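Local coordinates for protein beta-1,4-exocellulase (Thermobifida fusca, PDB 4B4H) that probably hydrolyses the beta-1,4-glycosidic bonds of cellulose as a cellobiohydrolase, this chain being the family 6 catalytic domain of a longer secreted protein, at residues G190-D195 and L263-D268; S230-P235 and S289-G294; S251-W256 and I321-W326. All coordinates share one frame; numbering follows the deposited sequence.

Contact 1. Residues G190-D195 and L263-D268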
loop_
_atom_site.group_PDB
_atom_site.type_symbol
_atom_site.label_atom_id
_atom_site.label_comp_id
_atom_site.label_asym_id
_atom_site.label_seq_id
_atom_site.Cartn_x
_atom_site.Cartn_y
_atom_site.Cartn_z
ATOM N N GLY A 190 -0.108 10.820 -4.950
ATOM C CA GLY A 190 0.528 10.949 -6.257
ATOM C C GLY A 190 -0.098 10.111 -7.359
ATOM O O GLY A 190 0.483 9.981 -8.428
ATOM N N TRP A 191 -1.263 9.526 -7.100
ATOM C CA TRP A 191 -2.015 8.796 -8.117
ATOM C C TRP A 191 -3.390 9.383 -8.294
ATOM O O TRP A 191 -3.796 9.692 -9.417
ATOM C CB TRP A 191 -2.106 7.314 -7.747
ATOM C CG TRP A 191 -2.733 6.383 -8.766
ATOM C CD1 TRP A 191 -3.462 6.698 -9.922
ATOM C CD2 TRP A 191 -2.749 4.924 -8.703
ATOM N NE1 TRP A 191 -3.879 5.559 -10.565
ATOM C CE2 TRP A 191 -3.488 4.461 -9.885
ATOM C CE3 TRP A 191 -2.232 3.986 -7.824
ATOM C CZ2 TRP A 191 -3.686 3.113 -10.141
ATOM C CZ3 TRP A 191 -2.434 2.633 -8.092
ATOM C CH2 TRP A 191 -3.152 2.207 -9.221
ATOM N N ILE A 192 -4.114 9.569 -7.187
ATOM C CA ILE A 192 -5.516 9.986 -7.276
ATOM C C ILE A 192 -5.810 11.283 -6.514
ATOM O O ILE A 192 -6.935 11.512 -6.049
ATOM C CB ILE A 192 -6.490 8.844 -6.885
ATOM C CG1 ILE A 192 -6.366 8.496 -5.397
ATOM C CG2 ILE A 192 -6.273 7.619 -7.769
ATOM C CD1 ILE A 192 -7.524 7.690 -4.849
ATOM N N GLY A 193 -4.801 12.144 -6.416
ATOM C CA GLY A 193 -4.945 13.393 -5.680
ATOM C C GLY A 193 -5.493 14.566 -6.481
ATOM O O GLY A 193 -5.811 15.591 -5.900
ATOM N N TRP A 194 -5.591 14.414 -7.804
ATOM C CA TRP A 194 -6.061 15.492 -8.692
ATOM C C TRP A 194 -7.554 15.698 -8.693
ATOM O O TRP A 194 -8.329 14.756 -8.510
ATOM C CB TRP A 194 -5.597 15.236 -10.120
ATOM C CG TRP A 194 -4.119 15.416 -10.316
ATOM C CD1 TRP A 194 -3.453 16.550 -10.772
ATOM C CD2 TRP A 194 -3.065 14.429 -10.072
ATOM N NE1 TRP A 194 -2.107 16.336 -10.825
ATOM C CE2 TRP A 194 -1.802 15.087 -10.416
ATOM C CE3 TRP A 194 -3.041 13.113 -9.613
ATOM C CZ2 TRP A 194 -0.585 14.435 -10.307
ATOM C CZ3 TRP A 194 -1.807 12.469 -9.508
ATOM C CH2 TRP A 194 -0.608 13.121 -9.840
ATOM N N ASP A 195 -7.965 16.942 -8.954
ATOM C CA ASP A 195 -9.378 17.304 -9.104
ATOM C C ASP A 195 -10.132 16.329 -10.012
ATOM O O ASP A 195 -11.319 16.080 -9.796
ATOM C CB ASP A 195 -9.529 18.739 -9.654
ATOM C CG ASP A 195 -9.266 19.823 -8.606
ATOM O OD1 ASP A 195 -8.908 19.493 -7.465
ATOM O OD2 ASP A 195 -9.418 21.021 -8.923
ATOM N N LEU A 263 -1.105 12.369 4.499
ATOM C CA LEU A 263 -2.013 12.676 5.579
ATOM C C LEU A 263 -3.115 13.641 5.144
ATOM O O LEU A 263 -4.299 13.394 5.411
ATOM C CB LEU A 263 -1.266 13.196 6.804
ATOM C CG LEU A 263 -2.174 13.495 8.001
ATOM C CD1 LEU A 263 -2.884 12.262 8.526
ATOM C CD2 LEU A 263 -1.387 14.155 9.123
ATOM N N SER A 264 -2.733 14.728 4.467
ATOM C CA SER A 264 -3.726 15.663 3.953
ATOM C C SER A 264 -4.722 14.922 3.078
ATOM O O SER A 264 -5.923 15.129 3.176
ATOM C CB SER A 264 -3.061 16.773 3.146
ATOM O OG SER A 264 -2.324 16.235 2.063
ATOM N N PHE A 265 -4.184 14.046 2.233
ATOM C CA PHE A 265 -4.949 13.252 1.287
ATOM C C PHE A 265 -5.982 12.334 1.956
ATOM O O PHE A 265 -7.183 12.456 1.694
ATOM C CB PHE A 265 -3.979 12.480 0.377
ATOM C CG PHE A 265 -4.630 11.409 -0.469
ATOM C CD1 PHE A 265 -5.520 11.735 -1.488
ATOM C CD2 PHE A 265 -4.342 10.067 -0.238
ATOM C CE1 PHE A 265 -6.089 10.740 -2.270
ATOM C CE2 PHE A 265 -4.916 9.070 -1.006
ATOM C CZ PHE A 265 -5.795 9.405 -2.018
ATOM N N VAL A 266 -5.536 11.405 2.799
ATOM C CA VAL A 266 -6.503 10.489 3.455
ATOM C C VAL A 266 -7.540 11.206 4.335
ATOM O O VAL A 266 -8.662 10.725 4.476
ATOM C CB VAL A 266 -5.847 9.307 4.229
ATOM C CG1 VAL A 266 -4.981 8.482 3.286
ATOM C CG2 VAL A 266 -5.054 9.795 5.435
ATOM N N GLN A 267 -7.180 12.358 4.894
ATOM C CA GLN A 267 -8.165 13.109 5.686
ATOM C C GLN A 267 -9.284 13.675 4.819
ATOM O O GLN A 267 -10.458 13.552 5.167
ATOM C CB GLN A 267 -7.521 14.178 6.561
ATOM C CG GLN A 267 -6.758 13.601 7.741
ATOM C CD GLN A 267 -6.084 14.679 8.565
ATOM O OE1 GLN A 267 -5.697 15.724 8.031
ATOM N NE2 GLN A 267 -5.957 14.448 9.860
ATOM N N ASP A 268 -8.916 14.265 3.685
ATOM C CA ASP A 268 -9.913 14.718 2.708
ATOM C C ASP A 268 -10.706 13.551 2.125
ATOM O O ASP A 268 -11.922 13.616 2.049
ATOM C CB ASP A 268 -9.253 15.534 1.590
ATOM C CG ASP A 268 -9.107 17.010 1.949
ATOM O OD1 ASP A 268 -9.408 17.397 3.101
ATOM O OD2 ASP A 268 -8.702 17.803 1.080
#

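Contact 2. Residues S230-P235 and S289-G294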
loop_
_atom_site.group_PDB
_atom_site.type_symbol
_atom_site.label_atom_id
_atom_site.label_comp_id
_atom_site.label_asym_id
_atom_site.label_seq_id
_atom_site.Cartn_x
_atom_site.Cartn_y
_atom_site.Cartn_z
ATOM N N SER A 230 5.307 7.633 -0.623
ATOM C CA SER A 230 4.811 9.003 -0.519
ATOM C C SER A 230 4.885 9.452 0.933
ATOM O O SER A 230 4.725 8.629 1.838
ATOM C CB SER A 230 3.399 9.139 -1.096
ATOM O OG SER A 230 3.464 9.260 -2.519
ATOM N N ALA A 231 5.206 10.723 1.142
ATOM C CA ALA A 231 5.452 11.265 2.471
ATOM C C ALA A 231 4.161 11.364 3.279
ATOM O O ALA A 231 3.134 11.751 2.730
ATOM C CB ALA A 231 6.130 12.627 2.365
ATOM N N THR A 232 4.223 11.019 4.575
ATOM C CA THR A 232 3.080 11.194 5.482
ATOM C C THR A 232 2.731 12.680 5.588
ATOM O O THR A 232 1.605 13.082 5.255
ATOM C CB THR A 232 3.362 10.630 6.881
ATOM O OG1 THR A 232 3.706 9.249 6.787
ATOM C CG2 THR A 232 2.127 10.752 7.734
ATOM N N VAL A 233 3.705 13.470 6.055
ATOM C CA VAL A 233 3.642 14.937 5.982
ATOM C C VAL A 233 4.924 15.429 5.293
ATOM O O VAL A 233 5.986 14.869 5.506
ATOM C CB VAL A 233 3.494 15.605 7.375
ATOM C CG1 VAL A 233 3.405 17.121 7.235
ATOM C CG2 VAL A 233 2.279 15.063 8.134
ATOM N N GLU A 234 4.806 16.435 4.430
ATOM C CA GLU A 234 5.977 17.161 3.943
ATOM C C GLU A 234 6.196 18.361 4.866
ATOM O O GLU A 234 5.431 19.317 4.810
ATOM C CB GLU A 234 5.782 17.613 2.495
ATOM C CG GLU A 234 5.942 16.498 1.462
ATOM C CD GLU A 234 7.388 16.192 1.107
ATOM O OE1 GLU A 234 8.322 16.752 1.729
ATOM O OE2 GLU A 234 7.597 15.372 0.183
ATOM N N PRO A 235 7.246 18.314 5.715
ATOM C CA PRO A 235 7.424 19.341 6.743
ATOM C C PRO A 235 7.668 20.744 6.182
ATOM O O PRO A 235 7.227 21.728 6.785
ATOM C CB PRO A 235 8.648 18.850 7.532
ATOM C CG PRO A 235 8.761 17.401 7.223
ATOM C CD PRO A 235 8.298 17.287 5.797
ATOM N N SER A 289 6.074 2.188 6.205
ATOM C CA SER A 289 7.197 1.236 6.194
ATOM C C SER A 289 8.451 1.822 5.559
ATOM O O SER A 289 9.571 1.580 6.026
ATOM C CB SER A 289 6.818 -0.057 5.457
ATOM O OG SER A 289 6.434 0.192 4.114
ATOM N N ARG A 290 8.273 2.573 4.470
ATOM C CA ARG A 290 9.424 2.992 3.682
ATOM C C ARG A 290 9.359 4.455 3.272
ATOM O O ARG A 290 10.010 4.858 2.312
ATOM C CB ARG A 290 9.599 2.070 2.452
ATOM C CG ARG A 290 9.999 0.641 2.825
ATOM C CD ARG A 290 10.163 -0.279 1.609
ATOM N NE ARG A 290 9.026 -0.250 0.673
ATOM C CZ ARG A 290 8.945 -0.935 -0.470
ATOM N NH1 ARG A 290 9.896 -1.781 -0.880
ATOM N NH2 ARG A 290 7.870 -0.781 -1.219
ATOM N N ASN A 291 8.636 5.270 4.038
ATOM C CA ASN A 291 8.537 6.693 3.660
ATOM C C ASN A 291 9.179 7.675 4.645
ATOM O O ASN A 291 8.784 8.849 4.709
ATOM C CB ASN A 291 7.109 7.115 3.342
ATOM C CG ASN A 291 6.252 7.204 4.571
ATOM O OD1 ASN A 291 6.588 6.642 5.616
ATOM N ND2 ASN A 291 5.123 7.868 4.443
ATOM N N GLY A 292 10.180 7.210 5.374
ATOM C CA GLY A 292 10.889 8.087 6.313
ATOM C C GLY A 292 11.681 9.172 5.598
ATOM O O GLY A 292 11.740 10.323 6.046
ATOM N N TRP A 293 12.267 8.799 4.465
ATOM C CA TRP A 293 13.134 9.682 3.687
ATOM C C TRP A 293 14.133 10.419 4.561
ATOM O O TRP A 293 14.272 11.629 4.483
ATOM C CB TRP A 293 12.278 10.640 2.862
ATOM C CG TRP A 293 11.606 9.947 1.692
ATOM C CD1 TRP A 293 10.247 9.663 1.528
ATOM C CD2 TRP A 293 12.246 9.403 0.483
ATOM N NE1 TRP A 293 10.019 9.014 0.339
ATOM C CE2 TRP A 293 11.169 8.832 -0.329
ATOM C CE3 TRP A 293 13.556 9.346 0.004
ATOM C CZ2 TRP A 293 11.419 8.225 -1.538
ATOM C CZ3 TRP A 293 13.795 8.721 -1.223
ATOM C CH2 TRP A 293 12.741 8.194 -1.977
ATOM N N GLY A 294 14.846 9.675 5.389
ATOM C CA GLY A 294 15.859 10.271 6.252
ATOM C C GLY A 294 17.270 10.118 5.717
ATOM O O GLY A 294 17.488 9.708 4.580
HETATM O O HOH W 1 6.753 10.480 5.898
#

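Contact 3. Residues S251-W256 and I321-W326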
loop_
_atom_site.group_PDB
_atom_site.type_symbol
_atom_site.label_atom_id
_atom_site.label_comp_id
_atom_site.label_asym_id
_atom_site.label_seq_id
_atom_site.Cartn_x
_atom_site.Cartn_y
_atom_site.Cartn_z
ATOM N N SER A 251 4.833 23.584 -9.761
ATOM C CA SER A 251 6.104 22.868 -9.841
ATOM C C SER A 251 5.974 21.542 -10.580
ATOM O O SER A 251 4.878 20.958 -10.664
ATOM C CB SER A 251 6.709 22.640 -8.451
ATOM O OG SER A 251 5.880 21.796 -7.666
ATOM N N LYS A 252 7.106 21.085 -11.111
ATOM C CA LYS A 252 7.144 19.823 -11.841
ATOM C C LYS A 252 6.807 18.651 -10.915
ATOM O O LYS A 252 6.169 17.693 -11.356
ATOM C CB LYS A 252 8.479 19.624 -12.581
ATOM C CG LYS A 252 9.701 19.406 -11.702
ATOM C CD LYS A 252 10.977 19.329 -12.530
ATOM C CE LYS A 252 12.202 19.164 -11.643
ATOM N NZ LYS A 252 13.471 19.333 -12.401
ATOM N N TRP A 253 7.195 18.748 -9.636
ATOM C CA TRP A 253 6.857 17.725 -8.632
ATOM C C TRP A 253 5.384 17.679 -8.310
ATOM O O TRP A 253 4.745 16.631 -8.454
ATOM C CB TRP A 253 7.648 17.936 -7.340
ATOM C CG TRP A 253 7.329 16.924 -6.253
ATOM C CD1 TRP A 253 6.773 17.174 -4.992
ATOM C CD2 TRP A 253 7.547 15.461 -6.289
ATOM N NE1 TRP A 253 6.648 16.003 -4.267
ATOM C CE2 TRP A 253 7.075 14.941 -4.996
ATOM C CE3 TRP A 253 8.049 14.562 -7.241
ATOM C CZ2 TRP A 253 7.139 13.582 -4.680
ATOM C CZ3 TRP A 253 8.109 13.199 -6.913
ATOM C CH2 TRP A 253 7.645 12.719 -5.666
ATOM N N VAL A 254 4.834 18.808 -7.866
ATOM C CA VAL A 254 3.443 18.849 -7.384
ATOM C C VAL A 254 2.441 18.716 -8.535
ATOM O O VAL A 254 1.433 18.015 -8.411
ATOM C CB VAL A 254 3.169 20.106 -6.526
ATOM C CG1 VAL A 254 1.769 20.088 -5.919
ATOM C CG2 VAL A 254 4.213 20.223 -5.423
ATOM N N ASP A 255 2.735 19.371 -9.659
ATOM C CA ASP A 255 1.934 19.264 -10.895
ATOM C C ASP A 255 0.411 19.443 -10.718
ATOM O O ASP A 255 -0.387 18.725 -11.328
ATOM C CB ASP A 255 2.275 17.979 -11.675
ATOM C CG ASP A 255 1.739 17.998 -13.099
ATOM O OD1 ASP A 255 1.600 19.099 -13.676
ATOM O OD2 ASP A 255 1.449 16.908 -13.646
ATOM N N TRP A 256 0.032 20.412 -9.881
ATOM C CA TRP A 256 -1.372 20.757 -9.610
ATOM C C TRP A 256 -2.175 19.700 -8.916
ATOM O O TRP A 256 -3.411 19.705 -8.949
ATOM C CB TRP A 256 -2.077 21.289 -10.858
ATOM C CG TRP A 256 -1.739 22.740 -11.066
ATOM C CD1 TRP A 256 -0.729 23.277 -11.863
ATOM C CD2 TRP A 256 -2.356 23.892 -10.405
ATOM N NE1 TRP A 256 -0.707 24.643 -11.769
ATOM C CE2 TRP A 256 -1.651 25.078 -10.905
ATOM C CE3 TRP A 256 -3.402 24.056 -9.500
ATOM C CZ2 TRP A 256 -1.995 26.360 -10.503
ATOM C CZ3 TRP A 256 -3.737 25.357 -9.101
ATOM C CH2 TRP A 256 -3.047 26.478 -9.587
ATOM N N ILE A 321 11.890 10.807 -8.443
ATOM C CA ILE A 321 11.838 11.604 -9.675
ATOM C C ILE A 321 10.387 11.962 -10.003
ATOM O O ILE A 321 10.097 13.062 -10.472
ATOM C CB ILE A 321 12.534 10.895 -10.870
ATOM C CG1 ILE A 321 14.023 10.665 -10.541
ATOM C CG2 ILE A 321 12.382 11.704 -12.159
ATOM C CD1 ILE A 321 14.791 9.805 -11.527
ATOM N N HIS A 322 9.483 11.029 -9.721
ATOM C CA HIS A 322 8.080 11.142 -10.075
ATOM C C HIS A 322 7.298 10.272 -9.134
ATOM O O HIS A 322 7.784 9.206 -8.768
ATOM C CB HIS A 322 7.886 10.613 -11.483
ATOM C CG HIS A 322 6.526 10.876 -12.049
ATOM N ND1 HIS A 322 5.487 10.049 -11.860
ATOM C CD2 HIS A 322 6.057 11.917 -12.851
ATOM C CE1 HIS A 322 4.405 10.536 -12.482
ATOM N NE2 HIS A 322 4.753 11.671 -13.097
ATOM N N PRO A 323 6.080 10.700 -8.726
ATOM C CA PRO A 323 5.334 9.872 -7.759
ATOM C C PRO A 323 4.882 8.499 -8.280
ATOM O O PRO A 323 4.565 7.628 -7.482
ATOM C CB PRO A 323 4.143 10.760 -7.355
ATOM C CG PRO A 323 4.009 11.763 -8.439
ATOM C CD PRO A 323 5.371 11.954 -9.047
ATOM N N GLY A 324 4.891 8.307 -9.597
ATOM C CA GLY A 324 4.612 7.007 -10.212
ATOM C C GLY A 324 5.754 5.990 -10.163
ATOM O O GLY A 324 5.602 4.845 -10.616
ATOM N N ASN A 325 6.907 6.398 -9.629
ATOM C CA ASN A 325 8.014 5.457 -9.419
ATOM C C ASN A 325 7.847 4.650 -8.124
ATOM O O ASN A 325 8.056 5.173 -7.014
ATOM C CB ASN A 325 9.356 6.181 -9.442
ATOM C CG ASN A 325 9.735 6.671 -10.829
ATOM O OD1 ASN A 325 9.168 6.223 -11.842
ATOM N ND2 ASN A 325 10.739 7.546 -10.892
ATOM N N TRP A 326 7.479 3.381 -8.272
ATOM C CA TRP A 326 7.044 2.547 -7.155
ATOM C C TRP A 326 7.967 1.416 -6.776
ATOM O O TRP A 326 7.741 0.763 -5.765
ATOM C CB TRP A 326 5.653 1.968 -7.444
ATOM C CG TRP A 326 5.626 1.087 -8.670
ATOM C CD1 TRP A 326 5.251 1.451 -9.952
ATOM C CD2 TRP A 326 6.023 -0.327 -8.780
ATOM N NE1 TRP A 326 5.368 0.398 -10.825
ATOM C CE2 TRP A 326 5.827 -0.696 -10.192
ATOM C CE3 TRP A 326 6.493 -1.295 -7.886
ATOM C CZ2 TRP A 326 6.098 -1.970 -10.663
ATOM C CZ3 TRP A 326 6.767 -2.573 -8.372
ATOM C CH2 TRP A 326 6.572 -2.907 -9.732
HETATM O O HOH W 2 8.004 14.982 -11.300
#

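Contact 1. Residues G190-D195 and L263-D268
Ile192 carries CG1 between its backbone N and carbonyl carbon (chi1 67°), and Phe265 sets CG anti to its own backbone N (chi1 168°), which extends its ring from helix 262-276 to meet that branch. The contact lies in the distorted beta/alpha barrel of glycoside hydrolase family 6, joining the short helix 189-192, which follows parallel strand 180-185, to the helix that precedes parallel strand 283-287. It is apolar, with no hydrogen bond across it. The two side chains cross at about a right angle; CG1 reaches the CZ-CE1 side of the ring, obliquely, closest to Phe265 CZ at 3.5 Å. Beside it, the backbone of Gly193 passes more loosely, its CA 4.5 Å from Phe265 CE1. The neighbourhood is closed in as well: Pro139 and Ser201 pack on Ile192, while Phe198 of helix 198-209 packs on Phe265. From the same helix as Phe265, Val266 packs on Met284 and Ile286 of strand 283-287. Trp191, a predicted substrate-binding residue, leads away from this apolar pair, touching Asp136, the predicted proton donor, and bonding through NE1 to Thr143. The apolar pair is therefore next in sequence to a residue that probably binds sugar. At the far end of the isoleucine, CD1 lies in the plane of the phenyl ring, at its edge, 3.7 Å from Phe265 CZ.

Contact 2. Residues S230-P235 and S289-G294
Asn291 turns its carboxamide onto the loop at Ser230-Thr232, and its ND2 serves two acceptors there. Its CG stands between the backbone N and the carbonyl carbon (chi1 72°), which puts the amide against the facing backbone. The shorter and straighter bond runs from Asn291 ND2 to Ser230 O at 2.7 Å, nearly straight at 162°; the donor lies in the carbonyl plane and the oxygen lies in the amide plane. The second, from Asn291 ND2 to Thr232 OG1, is longer at 3.1 Å and more bent (145°), with the hydroxyl tilted from the amide plane. Two acceptors on one NH2 group should fix the rotation of the amide. Thr232 N, another donor, gives its hydrogen to a water 2.9 Å from it, and that water donates to Asn291 O, also at 2.9 Å, so it bridges the two backbones. The CB of Ser230 points away from the 289-294 segment, and its OG bonds to ND1 of His188, a predicted substrate-binding residue. Next to Asn291, Arg290 forms a salt bridge with Asp359, the predicted proton acceptor. Polar cross-linking of this kind joins loops that follow neighbouring parallel strands, 221-224 and 283-287, at the active-site end of the family 6 barrel.

Contact 3. Residues S251-W256 and I321-W326
Trp253 presents the six-membered part of its indole to the backbone of Ile321-Pro323, and this ring corner is the tight part of the contact. With CG anti to the backbone N (chi1 179°), the ring leaves its loop and runs past the proline in the opposite direction. CZ3 does most of the touching: it lies obliquely 3.7 Å from Pro323 CD, whereas Ile321 C sits near the ring plane, at the edge, 4.0 Å from Trp253 CZ3. Arg316 makes a cation-pi interaction with the indole, and Val312 of helix 308-315 and Asp318 also pack on it. The facing chain is ordered by a type I turn from His322 to Asn325, closed by Asn325 N to His322 O at 3.1 Å, and His322 ND1 accepts from Gly324 N at 2.9 Å. Pro323 CD also lies over one face of the His322 imidazole, offset toward its rim. An alanine in place of Trp253 would probably open a gap beside Pro323 and take this cation-pi partner from Arg316.

Toward solvent the contact is loose. Lys252 and Ile321, both exposed, have a water between their carbonyls, 3.0 Å from Ile321 O and 3.3 Å from Lys252 O; it has more acceptors in reach than protons, so it need not bond to both at once. Asp255 is exposed too, with its OD2 6.2 Å from His322 NE2. Beyond the turn comes Trp326, a predicted substrate-binding residue, consistent with these being among the long loops that wall the substrate-binding cleft in family 6 cellobiohydrolases.

The three contacts interlock along the chain, their segments alternating, and lie around one predicted substrate-binding residue, His188: the side chains of Ser230 (contact 2), Pro323 (contact 3) and Phe265 (contact 1) come within about 3, 4 and 5 Å of its side chain. Contacts 1 and 2, with centres about 15 Å apart, join where Leu263 N probably bonds to Thr232 O at 2.9 Å. Contacts 1 and 3, with centres about 13 Å apart, meet through a probable bond from Trp194 NE1 to Asp255 O at 3.0 Å, and Gly190 CA packs on Pro323 CB at 3.8 Å. Contacts 2 and 3 do not touch; their nearest atoms are about 5 Å apart.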